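Local coordinates for protein N5-Carboxyaminoimidazole ribonucleotide synthetase (Staphylococcus aureus subsp. aureus, PDB 3ORQ) that uses ATP to carboxylate 5-aminoimidazole ribonucleotide with bicarbonate, giving N5-carboxyaminoimidazole ribonucleotide in purine biosynthesis, at residues A[125-130]-A[185-190]; A[148-153]-A[163-168]. All coordinates share one frame; numbering follows the deposited sequence.

Interaction 1 (A[125-130]-A[185-190]); sequences VVPFIS and AEKYLN. With ADP (adenosine-5'-diphosphate), chain D.
Ala185 O takes two donors from the neighbouring strand, Ile129 N at 2.8 Å and, as a weaker contact, the CA-H of Phe128. Ala185 N returns a bond to Ile129 O, making Ile129 and Ala185 a hydrogen-bonded antiparallel pair through which strand 128-131 forms one edge of the four-stranded antiparallel sheet of the ATP-grasp domain. Phe128 and Glu186 form the adjoining non-hydrogen-bonded pair, and beyond them Pro127 O accepts Lys187 N at 3.2 Å.

Val126 then packs against the adenine-binding atoms. The side chains of Val126 and Glu186 cross at about a right angle; Val126 CG1, set between the backbone N and the carbonyl carbon (chi1 55°), lies 3.2 Å from Glu186 OE2, and Val126 CG2 rests on Lys187 O at 3.4 Å. Both oxygens accept hydrogen bonds from the 6-amino group of ADP, N6 lying 2.8 Å from each of Glu186 OE2 and Lys187 O. The other carboxylate oxygen, Glu186 OE1, is paired with Lys115 and Lys151. Leu189 N donates to ADP N1 at 3.1 Å, beside the amino group, and ADP C2 lies over one face of the Tyr188 ring, offset toward its rim, 3.5 Å from Tyr188 CE1.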
ATOM      1  N   VAL A 125     -21.340  22.937  19.034  1.00 31.58           N
ATOM      2  CA  VAL A 125     -21.063  21.877  20.004  1.00 33.24           C
ATOM      3  C   VAL A 125     -22.347  21.436  20.735  1.00 34.27           C
ATOM      4  O   VAL A 125     -23.277  22.215  20.897  1.00 34.47           O
ATOM      5  CB  VAL A 125     -20.013  22.359  21.053  1.00 35.59           C
ATOM      6  CG1 VAL A 125     -19.860  21.369  22.197  1.00 37.70           C
ATOM      7  CG2 VAL A 125     -18.678  22.554  20.402  1.00 35.41           C
ATOM      8  N   VAL A 126     -22.383  20.184  21.181  1.00 34.49           N
ATOM      9  CA  VAL A 126     -23.452  19.716  22.041  1.00 33.79           C
ATOM     10  C   VAL A 126     -23.308  20.398  23.390  1.00 34.99           C
ATOM     11  O   VAL A 126     -22.212  20.421  23.954  1.00 35.81           O
ATOM     12  CB  VAL A 126     -23.426  18.183  22.207  1.00 34.80           C
ATOM     13  CG1 VAL A 126     -22.075  17.712  22.704  1.00 36.24           C
ATOM     14  CG2 VAL A 126     -24.520  17.717  23.156  1.00 34.80           C
ATOM     15  N   PRO A 127     -24.413  20.979  23.911  1.00 33.83           N
ATOM     16  CA  PRO A 127     -24.336  21.700  25.182  1.00 34.53           C
ATOM     17  C   PRO A 127     -23.716  20.820  26.260  1.00 34.26           C
ATOM     18  O   PRO A 127     -24.049  19.627  26.368  1.00 34.88           O
ATOM     19  CB  PRO A 127     -25.803  22.034  25.486  1.00 35.74           C
ATOM     20  CG  PRO A 127     -26.433  22.178  24.099  1.00 36.30           C
ATOM     21  CD  PRO A 127     -25.696  21.189  23.209  1.00 33.63           C
ATOM     22  N   PHE A 128     -22.819  21.399  27.054  1.00 32.90           N
ATOM     23  CA  PHE A 128     -21.948  20.571  27.894  1.00 32.76           C
ATOM     24  C   PHE A 128     -21.639  21.291  29.174  1.00 34.03           C
ATOM     25  O   PHE A 128     -21.668  22.522  29.203  1.00 36.41           O
ATOM     26  CB  PHE A 128     -20.609  20.248  27.148  1.00 30.19           C
ATOM     27  CG  PHE A 128     -19.681  21.445  27.024  1.00 26.25           C
ATOM     28  CD1 PHE A 128     -19.728  22.266  25.899  1.00 24.25           C
ATOM     29  CD2 PHE A 128     -18.798  21.769  28.050  1.00 23.62           C
ATOM     30  CE1 PHE A 128     -18.893  23.382  25.796  1.00 24.82           C
ATOM     31  CE2 PHE A 128     -17.985  22.884  27.979  1.00 24.69           C
ATOM     32  CZ  PHE A 128     -18.022  23.697  26.848  1.00 26.71           C
ATOM     33  N   ILE A 129     -21.315  20.522  30.213  1.00 34.85           N
ATOM     34  CA  ILE A 129     -20.867  21.063  31.512  1.00 36.62           C
ATOM     35  C   ILE A 129     -19.845  20.135  32.194  1.00 36.19           C
ATOM     36  O   ILE A 129     -19.940  18.912  32.076  1.00 35.15           O
ATOM     37  CB  ILE A 129     -22.067  21.384  32.461  1.00 36.28           C
ATOM     38  CG1 ILE A 129     -21.622  22.233  33.661  1.00 39.69           C
ATOM     39  CG2 ILE A 129     -22.752  20.115  32.918  1.00 34.71           C
ATOM     40  CD1 ILE A 129     -20.748  23.437  33.290  1.00 40.93           C
ATOM     41  N   SER A 130     -18.855  20.724  32.870  1.00 36.59           N
ATOM     42  CA  SER A 130     -17.868  19.934  33.617  1.00 37.90           C
ATOM     43  C   SER A 130     -18.413  19.434  34.950  1.00 39.84           C
ATOM     44  O   SER A 130     -19.108  20.160  35.673  1.00 41.85           O
ATOM     45  CB  SER A 130     -16.552  20.696  33.817  1.00 37.18           C
ATOM     46  OG  SER A 130     -16.650  21.732  34.774  1.00 36.56           O
ATOM     47  N   ALA A 185     -20.332  16.231  31.339  1.00 38.95           N
ATOM     48  CA  ALA A 185     -21.671  15.847  30.878  1.00 37.38           C
ATOM     49  C   ALA A 185     -22.140  16.691  29.674  1.00 36.43           C
ATOM     50  O   ALA A 185     -21.746  17.841  29.515  1.00 35.84           O
ATOM     51  CB  ALA A 185     -22.662  15.893  32.025  1.00 36.24           C
ATOM     52  N   GLU A 186     -22.960  16.091  28.816  1.00 35.36           N
ATOM     53  CA  GLU A 186     -23.442  16.737  27.593  1.00 35.38           C
ATOM     54  C   GLU A 186     -24.806  16.135  27.234  1.00 36.00           C
ATOM     55  O   GLU A 186     -25.089  14.984  27.578  1.00 36.28           O
ATOM     56  CB  GLU A 186     -22.441  16.540  26.434  1.00 35.62           C
ATOM     57  CG  GLU A 186     -22.109  15.082  26.170  1.00 37.95           C
ATOM     58  CD  GLU A 186     -21.301  14.840  24.913  1.00 39.56           C
ATOM     59  OE1 GLU A 186     -20.054  14.717  25.056  1.00 38.96           O
ATOM     60  OE2 GLU A 186     -21.908  14.751  23.793  1.00 38.18           O
ATOM     61  N   LYS A 187     -25.652  16.906  26.561  1.00 36.18           N
ATOM     62  CA  LYS A 187     -26.970  16.408  26.150  1.00 37.55           C
ATOM     63  C   LYS A 187     -26.888  15.091  25.345  1.00 37.56           C
ATOM     64  O   LYS A 187     -26.101  14.968  24.370  1.00 34.21           O
ATOM     65  CB  LYS A 187     -27.698  17.467  25.304  1.00 38.53           C
ATOM     66  CG  LYS A 187     -28.440  18.566  26.082  1.00 41.70           C
ATOM     67  CD  LYS A 187     -29.101  19.566  25.112  1.00 45.69           C
ATOM     68  CE  LYS A 187     -29.973  20.627  25.834  1.00 46.38           C
ATOM     69  NZ  LYS A 187     -31.290  20.097  26.263  1.00 48.56           N
ATOM     70  N   TYR A 188     -27.723  14.116  25.721  1.00 37.58           N
ATOM     71  CA  TYR A 188     -27.882  12.930  24.868  1.00 36.30           C
ATOM     72  C   TYR A 188     -28.908  13.237  23.765  1.00 35.12           C
ATOM     73  O   TYR A 188     -30.110  13.443  24.042  1.00 33.87           O
ATOM     74  CB  TYR A 188     -28.264  11.692  25.666  1.00 37.12           C
ATOM     75  CG  TYR A 188     -28.161  10.407  24.874  1.00 39.80           C
ATOM     76  CD1 TYR A 188     -26.915   9.786  24.667  1.00 41.01           C
ATOM     77  CD2 TYR A 188     -29.311   9.795  24.345  1.00 41.94           C
ATOM     78  CE1 TYR A 188     -26.810   8.591  23.934  1.00 42.26           C
ATOM     79  CE2 TYR A 188     -29.222   8.601  23.613  1.00 43.61           C
ATOM     80  CZ  TYR A 188     -27.966   8.004  23.414  1.00 43.34           C
ATOM     81  OH  TYR A 188     -27.862   6.827  22.704  1.00 42.56           O
ATOM     82  N   LEU A 189     -28.395  13.304  22.534  1.00 32.08           N
ATOM     83  CA  LEU A 189     -29.154  13.685  21.364  1.00 31.15           C
ATOM     84  C   LEU A 189     -29.846  12.515  20.724  1.00 30.31           C
ATOM     85  O   LEU A 189     -29.454  11.374  20.918  1.00 30.96           O
ATOM     86  CB  LEU A 189     -28.228  14.295  20.311  1.00 30.60           C
ATOM     87  CG  LEU A 189     -27.449  15.571  20.638  1.00 30.94           C
ATOM     88  CD1 LEU A 189     -26.567  15.964  19.449  1.00 31.91           C
ATOM     89  CD2 LEU A 189     -28.376  16.676  21.000  1.00 29.64           C
ATOM     90  N   ASN A 190     -30.874  12.818  19.941  1.00 30.33           N
ATOM     91  CA  ASN A 190     -31.503  11.838  19.076  1.00 31.62           C
ATOM     92  C   ASN A 190     -30.850  11.899  17.690  1.00 30.67           C
ATOM     93  O   ASN A 190     -31.298  12.643  16.808  1.00 29.95           O
ATOM     94  CB  ASN A 190     -33.015  12.088  18.988  1.00 34.78           C
ATOM     95  CG  ASN A 190     -33.754  10.983  18.234  1.00 37.32           C
ATOM     96  OD1 ASN A 190     -34.830  11.215  17.680  1.00 40.53           O
ATOM     97  ND2 ASN A 190     -33.177   9.777  18.213  1.00 36.88           N
TER
HETATM   98  PB  ADP D 376     -15.122   7.782  22.035  1.00 59.68           P
HETATM   99  O1B ADP D 376     -14.205   8.975  22.128  1.00 61.31           O
HETATM  100  O2B ADP D 376     -15.376   7.165  20.688  1.00 59.04           O
HETATM  101  O3B ADP D 376     -14.808   6.765  23.098  1.00 68.35           O
HETATM  102  PA  ADP D 376     -17.444   9.395  21.723  1.00 65.60           P
HETATM  103  O1A ADP D 376     -17.602  10.594  22.625  1.00 65.52           O
HETATM  104  O2A ADP D 376     -16.905   9.602  20.331  1.00 66.43           O
HETATM  105  O3A ADP D 376     -16.579   8.274  22.507  1.00 69.90           O
HETATM  106  O5' ADP D 376     -18.839   8.612  21.578  1.00 61.87           O
HETATM  107  C5' ADP D 376     -18.910   7.317  21.007  1.00 59.69           C
HETATM  108  C4' ADP D 376     -20.309   7.105  20.456  1.00 61.94           C
HETATM  109  O4' ADP D 376     -21.307   7.253  21.499  1.00 62.13           O
HETATM  110  C3' ADP D 376     -20.681   8.116  19.368  1.00 61.80           C
HETATM  111  O3' ADP D 376     -20.277   7.731  18.049  1.00 63.69           O
HETATM  112  C2' ADP D 376     -22.196   8.170  19.487  1.00 59.11           C
HETATM  113  O2' ADP D 376     -22.796   7.200  18.648  1.00 54.48           O
HETATM  114  C1' ADP D 376     -22.484   7.871  20.954  1.00 58.57           C
HETATM  115  N9  ADP D 376     -22.641   9.205  21.574  1.00 55.95           N
HETATM  116  C8  ADP D 376     -21.660   9.898  22.191  1.00 54.27           C
HETATM  117  N7  ADP D 376     -22.095  11.108  22.620  1.00 53.00           N
HETATM  118  C5  ADP D 376     -23.406  11.171  22.275  1.00 53.77           C
HETATM  119  C6  ADP D 376     -24.486  12.178  22.448  1.00 52.32           C
HETATM  120  N6  ADP D 376     -24.208  13.352  23.076  1.00 48.05           N
HETATM  121  N1  ADP D 376     -25.703  11.875  21.938  1.00 52.71           N
HETATM  122  C2  ADP D 376     -25.958  10.706  21.302  1.00 54.80           C
HETATM  123  N3  ADP D 376     -25.025   9.742  21.107  1.00 55.38           N
HETATM  124  C4  ADP D 376     -23.759   9.928  21.574  1.00 53.52           C

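Interaction 2 (A[148-153]-A[163-168]); sequences FIVKTR and VLINNE. With ADP (adenosine-5'-diphosphate), chain D.
Phe148 and Ile165 exchange backbone bonds in both directions, with Ile165 N 2.8 Å from Phe148 O and a longer, 3.2 Å, bond from Phe148 N to Ile165 O. Val150 and Val163 repeat the pattern, Val163 N lying 2.9 Å from Val150 O. Between these hydrogen-bonded antiparallel pairs sits the non-hydrogen-bonded pair Ile149 and Leu164.

The apolar packing divides between the two faces of the strands. On one, the side chains of Phe148 and Ile165 lie side by side and point the same way: Ile165 CB makes a CH-pi contact over the Phe148 ring, 4.1 Å from its centroid, and Ile165 CD1 touches Phe148 CZ. Ile165 CD1 is also 3.6 Å from Val150 CG2 and thus touches both Phe148 and Val150. The chain of Ile165 starts with CG1 anti to the carbonyl carbon (chi1 -49°). Helix 171-178 covers this face through Leu171, Leu177 and Ile178. On the other, Leu164 CD2 fits against Ile149 CB at 4.0 Å and also meets Phe148 O; Leu164 further touches Tyr188.

The polar contacts to the nucleotide come from Lys151. Its chain is extended beyond CG, and Lys151 NZ donates to ADP O1A at 2.9 Å and to ADP N7 at 3.2 Å, joining the alpha-phosphate to the base.

Strands 148-152 and 162-165 form a beta hairpin whose connection carries most of the ATP-binding, glycine-rich run Gly156 to Gln162, which ends on the first residue of the second strand, as is characteristic of the ATP-grasp fold.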
ATOM      1  N   PHE A 148     -29.030  12.688  29.262  1.00 41.05           N
ATOM      2  CA  PHE A 148     -27.663  13.215  29.138  1.00 38.70           C
ATOM      3  C   PHE A 148     -26.621  12.130  29.450  1.00 37.06           C
ATOM      4  O   PHE A 148     -26.929  11.096  30.052  1.00 35.24           O
ATOM      5  CB  PHE A 148     -27.437  14.463  30.010  1.00 39.48           C
ATOM      6  CG  PHE A 148     -27.332  14.178  31.485  1.00 41.43           C
ATOM      7  CD1 PHE A 148     -28.482  14.025  32.267  1.00 41.20           C
ATOM      8  CD2 PHE A 148     -26.085  14.089  32.103  1.00 41.75           C
ATOM      9  CE1 PHE A 148     -28.390  13.763  33.628  1.00 40.68           C
ATOM     10  CE2 PHE A 148     -25.981  13.830  33.473  1.00 40.09           C
ATOM     11  CZ  PHE A 148     -27.142  13.671  34.234  1.00 42.30           C
ATOM     12  N   ILE A 149     -25.386  12.372  29.026  1.00 35.40           N
ATOM     13  CA  ILE A 149     -24.350  11.356  29.148  1.00 34.67           C
ATOM     14  C   ILE A 149     -23.086  11.900  29.800  1.00 34.20           C
ATOM     15  O   ILE A 149     -22.623  12.971  29.449  1.00 34.53           O
ATOM     16  CB  ILE A 149     -24.062  10.683  27.768  1.00 31.90           C
ATOM     17  CG1 ILE A 149     -22.913   9.684  27.871  1.00 30.05           C
ATOM     18  CG2 ILE A 149     -23.793  11.731  26.722  1.00 32.79           C
ATOM     19  CD1 ILE A 149     -22.998   8.573  26.821  1.00 32.76           C
ATOM     20  N   VAL A 150     -22.554  11.149  30.758  1.00 34.76           N
ATOM     21  CA  VAL A 150     -21.305  11.493  31.458  1.00 34.83           C
ATOM     22  C   VAL A 150     -20.093  10.727  30.868  1.00 35.37           C
ATOM     23  O   VAL A 150     -20.145   9.509  30.737  1.00 35.12           O
ATOM     24  CB  VAL A 150     -21.437  11.191  32.959  1.00 34.48           C
ATOM     25  CG1 VAL A 150     -20.245  11.709  33.707  1.00 33.14           C
ATOM     26  CG2 VAL A 150     -22.706  11.833  33.498  1.00 34.14           C
ATOM     27  N   LYS A 151     -19.039  11.457  30.482  1.00 35.29           N
ATOM     28  CA  LYS A 151     -17.804  10.864  29.938  1.00 34.30           C
ATOM     29  C   LYS A 151     -16.601  11.244  30.791  1.00 35.12           C
ATOM     30  O   LYS A 151     -16.504  12.389  31.238  1.00 35.90           O
ATOM     31  CB  LYS A 151     -17.542  11.302  28.481  1.00 31.29           C
ATOM     32  CG  LYS A 151     -18.723  11.145  27.535  1.00 29.32           C
ATOM     33  CD  LYS A 151     -18.472  11.805  26.167  1.00 26.03           C
ATOM     34  CE  LYS A 151     -19.674  11.635  25.262  1.00 24.14           C
ATOM     35  NZ  LYS A 151     -19.488  12.325  23.936  1.00 25.38           N
ATOM     36  N   THR A 152     -15.688  10.292  31.012  1.00 35.81           N
ATOM     37  CA  THR A 152     -14.390  10.625  31.605  1.00 37.41           C
ATOM     38  C   THR A 152     -13.702  11.601  30.668  1.00 38.74           C
ATOM     39  O   THR A 152     -13.873  11.538  29.443  1.00 38.30           O
ATOM     40  CB  THR A 152     -13.472   9.374  31.927  1.00 39.03           C
ATOM     41  OG1 THR A 152     -12.791   8.906  30.759  1.00 37.72           O
ATOM     42  CG2 THR A 152     -14.272   8.239  32.508  1.00 39.20           C
ATOM     43  N   ARG A 153     -12.943  12.525  31.229  1.00 41.06           N
ATOM     44  CA  ARG A 153     -12.329  13.516  30.382  1.00 44.00           C
ATOM     45  C   ARG A 153     -10.915  13.167  29.918  1.00 46.23           C
ATOM     46  O   ARG A 153     -10.363  13.853  29.038  1.00 45.85           O
ATOM     47  CB  ARG A 153     -12.426  14.919  30.985  1.00 43.41           C
ATOM     48  CG  ARG A 153     -11.832  15.093  32.320  1.00 44.84           C
ATOM     49  CD  ARG A 153     -12.294  16.420  32.906  1.00 46.49           C
ATOM     50  NE  ARG A 153     -11.423  17.507  32.467  1.00 45.20           N
ATOM     51  CZ  ARG A 153     -11.060  18.526  33.239  1.00 42.93           C
ATOM     52  NH1 ARG A 153     -11.502  18.590  34.489  1.00 43.53           N
ATOM     53  NH2 ARG A 153     -10.249  19.471  32.762  1.00 38.73           N
ATOM     54  N   VAL A 163     -21.239   6.875  30.823  1.00 38.09           N
ATOM     55  CA  VAL A 163     -22.469   6.377  31.427  1.00 38.08           C
ATOM     56  C   VAL A 163     -23.658   7.172  30.908  1.00 38.28           C
ATOM     57  O   VAL A 163     -23.739   8.388  31.100  1.00 37.62           O
ATOM     58  CB  VAL A 163     -22.451   6.511  32.951  1.00 39.21           C
ATOM     59  CG1 VAL A 163     -23.846   6.219  33.521  1.00 37.86           C
ATOM     60  CG2 VAL A 163     -21.405   5.589  33.564  1.00 40.66           C
ATOM     61  N   LEU A 164     -24.583   6.483  30.256  1.00 39.15           N
ATOM     62  CA  LEU A 164     -25.757   7.147  29.725  1.00 40.67           C
ATOM     63  C   LEU A 164     -26.779   7.283  30.824  1.00 41.86           C
ATOM     64  O   LEU A 164     -27.126   6.298  31.487  1.00 43.70           O
ATOM     65  CB  LEU A 164     -26.329   6.376  28.531  1.00 41.39           C
ATOM     66  CG  LEU A 164     -27.436   7.000  27.651  1.00 42.60           C
ATOM     67  CD1 LEU A 164     -28.788   6.508  28.086  1.00 43.97           C
ATOM     68  CD2 LEU A 164     -27.413   8.518  27.649  1.00 41.63           C
ATOM     69  N   ILE A 165     -27.239   8.510  31.040  1.00 42.47           N
ATOM     70  CA  ILE A 165     -28.203   8.785  32.106  1.00 43.19           C
ATOM     71  C   ILE A 165     -29.568   9.212  31.576  1.00 44.17           C
ATOM     72  O   ILE A 165     -29.802  10.394  31.298  1.00 43.44           O
ATOM     73  CB  ILE A 165     -27.668   9.822  33.099  1.00 42.43           C
ATOM     74  CG1 ILE A 165     -26.243   9.439  33.527  1.00 41.41           C
ATOM     75  CG2 ILE A 165     -28.623   9.933  34.283  1.00 42.10           C
ATOM     76  CD1 ILE A 165     -25.705  10.235  34.702  1.00 40.91           C
ATOM     77  N   ASN A 166     -30.460   8.232  31.438  1.00 46.48           N
ATOM     78  CA  ASN A 166     -31.808   8.460  30.923  1.00 48.49           C
ATOM     79  C   ASN A 166     -32.765   9.022  31.978  1.00 48.56           C
ATOM     80  O   ASN A 166     -33.354  10.066  31.771  1.00 49.43           O
ATOM     81  CB  ASN A 166     -32.381   7.182  30.270  1.00 50.51           C
ATOM     82  CG  ASN A 166     -31.945   7.008  28.797  1.00 51.92           C
ATOM     83  OD1 ASN A 166     -31.927   7.965  28.011  1.00 53.27           O
ATOM     84  ND2 ASN A 166     -31.603   5.774  28.424  1.00 50.70           N
ATOM     85  N   ASN A 167     -32.913   8.325  33.094  1.00 49.54           N
ATOM     86  CA  ASN A 167     -33.753   8.777  34.221  1.00 50.66           C
ATOM     87  C   ASN A 167     -32.937   8.789  35.522  1.00 51.41           C
ATOM     88  O   ASN A 167     -31.764   8.411  35.513  1.00 51.23           O
ATOM     89  CB  ASN A 167     -35.012   7.906  34.345  1.00 50.79           C
ATOM     90  CG  ASN A 167     -34.701   6.415  34.329  1.00 51.05           C
ATOM     91  OD1 ASN A 167     -34.760   5.767  33.287  1.00 50.00           O
ATOM     92  ND2 ASN A 167     -34.370   5.866  35.488  1.00 52.80           N
ATOM     93  N   GLU A 168     -33.536   9.218  36.636  1.00 52.51           N
ATOM     94  CA  GLU A 168     -32.784   9.336  37.900  1.00 53.56           C
ATOM     95  C   GLU A 168     -32.381   7.979  38.515  1.00 51.83           C
ATOM     96  O   GLU A 168     -31.597   7.925  39.466  1.00 51.65           O
ATOM     97  CB  GLU A 168     -33.496  10.250  38.916  1.00 56.46           C
ATOM     98  CG  GLU A 168     -34.587   9.588  39.768  1.00 62.02           C
ATOM     99  CD  GLU A 168     -35.939   9.469  39.060  1.00 65.86           C
ATOM    100  OE1 GLU A 168     -35.992   9.592  37.806  1.00 65.78           O
ATOM    101  OE2 GLU A 168     -36.950   9.251  39.772  1.00 67.62           O
TER
HETATM  102  PB  ADP D 376     -15.122   7.782  22.035  1.00 59.68           P
HETATM  103  O1B ADP D 376     -14.205   8.975  22.128  1.00 61.31           O
HETATM  104  O2B ADP D 376     -15.376   7.165  20.688  1.00 59.04           O
HETATM  105  O3B ADP D 376     -14.808   6.765  23.098  1.00 68.35           O
HETATM  106  PA  ADP D 376     -17.444   9.395  21.723  1.00 65.60           P
HETATM  107  O1A ADP D 376     -17.602  10.594  22.625  1.00 65.52           O
HETATM  108  O2A ADP D 376     -16.905   9.602  20.331  1.00 66.43           O
HETATM  109  O3A ADP D 376     -16.579   8.274  22.507  1.00 69.90           O
HETATM  110  O5' ADP D 376     -18.839   8.612  21.578  1.00 61.87           O
HETATM  111  C5' ADP D 376     -18.910   7.317  21.007  1.00 59.69           C
HETATM  112  C4' ADP D 376     -20.309   7.105  20.456  1.00 61.94           C
HETATM  113  O4' ADP D 376     -21.307   7.253  21.499  1.00 62.13           O
HETATM  114  C3' ADP D 376     -20.681   8.116  19.368  1.00 61.80           C
HETATM  115  O3' ADP D 376     -20.277   7.731  18.049  1.00 63.69           O
HETATM  116  C2' ADP D 376     -22.196   8.170  19.487  1.00 59.11           C
HETATM  117  O2' ADP D 376     -22.796   7.200  18.648  1.00 54.48           O
HETATM  118  C1' ADP D 376     -22.484   7.871  20.954  1.00 58.57           C
HETATM  119  N9  ADP D 376     -22.641   9.205  21.574  1.00 55.95           N
HETATM  120  C8  ADP D 376     -21.660   9.898  22.191  1.00 54.27           C
HETATM  121  N7  ADP D 376     -22.095  11.108  22.620  1.00 53.00           N
HETATM  122  C5  ADP D 376     -23.406  11.171  22.275  1.00 53.77           C
HETATM  123  C6  ADP D 376     -24.486  12.178  22.448  1.00 52.32           C
HETATM  124  N6  ADP D 376     -24.208  13.352  23.076  1.00 48.05           N
HETATM  125  N1  ADP D 376     -25.703  11.875  21.938  1.00 52.71           N
HETATM  126  C2  ADP D 376     -25.958  10.706  21.302  1.00 54.80           C
HETATM  127  N3  ADP D 376     -25.025   9.742  21.107  1.00 55.38           N
HETATM  128  C4  ADP D 376     -23.759   9.928  21.574  1.00 53.52           C

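Overall arrangement
Both interactions belong to one four-stranded antiparallel sheet of the ATP-grasp domain, ordered 128-131, 183-187, 148-152, 162-165, with their centres about 10 Å apart. Interaction 1 pairs one outer strand with its inner neighbour; interaction 2 pairs the other inner strand with the opposite outer one. Along the chain, both segments of interaction 2 fall between 125-130 and 185-190. The inner strands meet through a probable hydrogen bond from Ile149 N to Glu186 O (3.0 Å) and the salt bridge between Lys151 NZ and Glu186 OE1 (2.7 Å). Residues distant in sequence thereby converge on ADP, interaction 1 reading the adenine edge and interaction 2 reaching the alpha-phosphate.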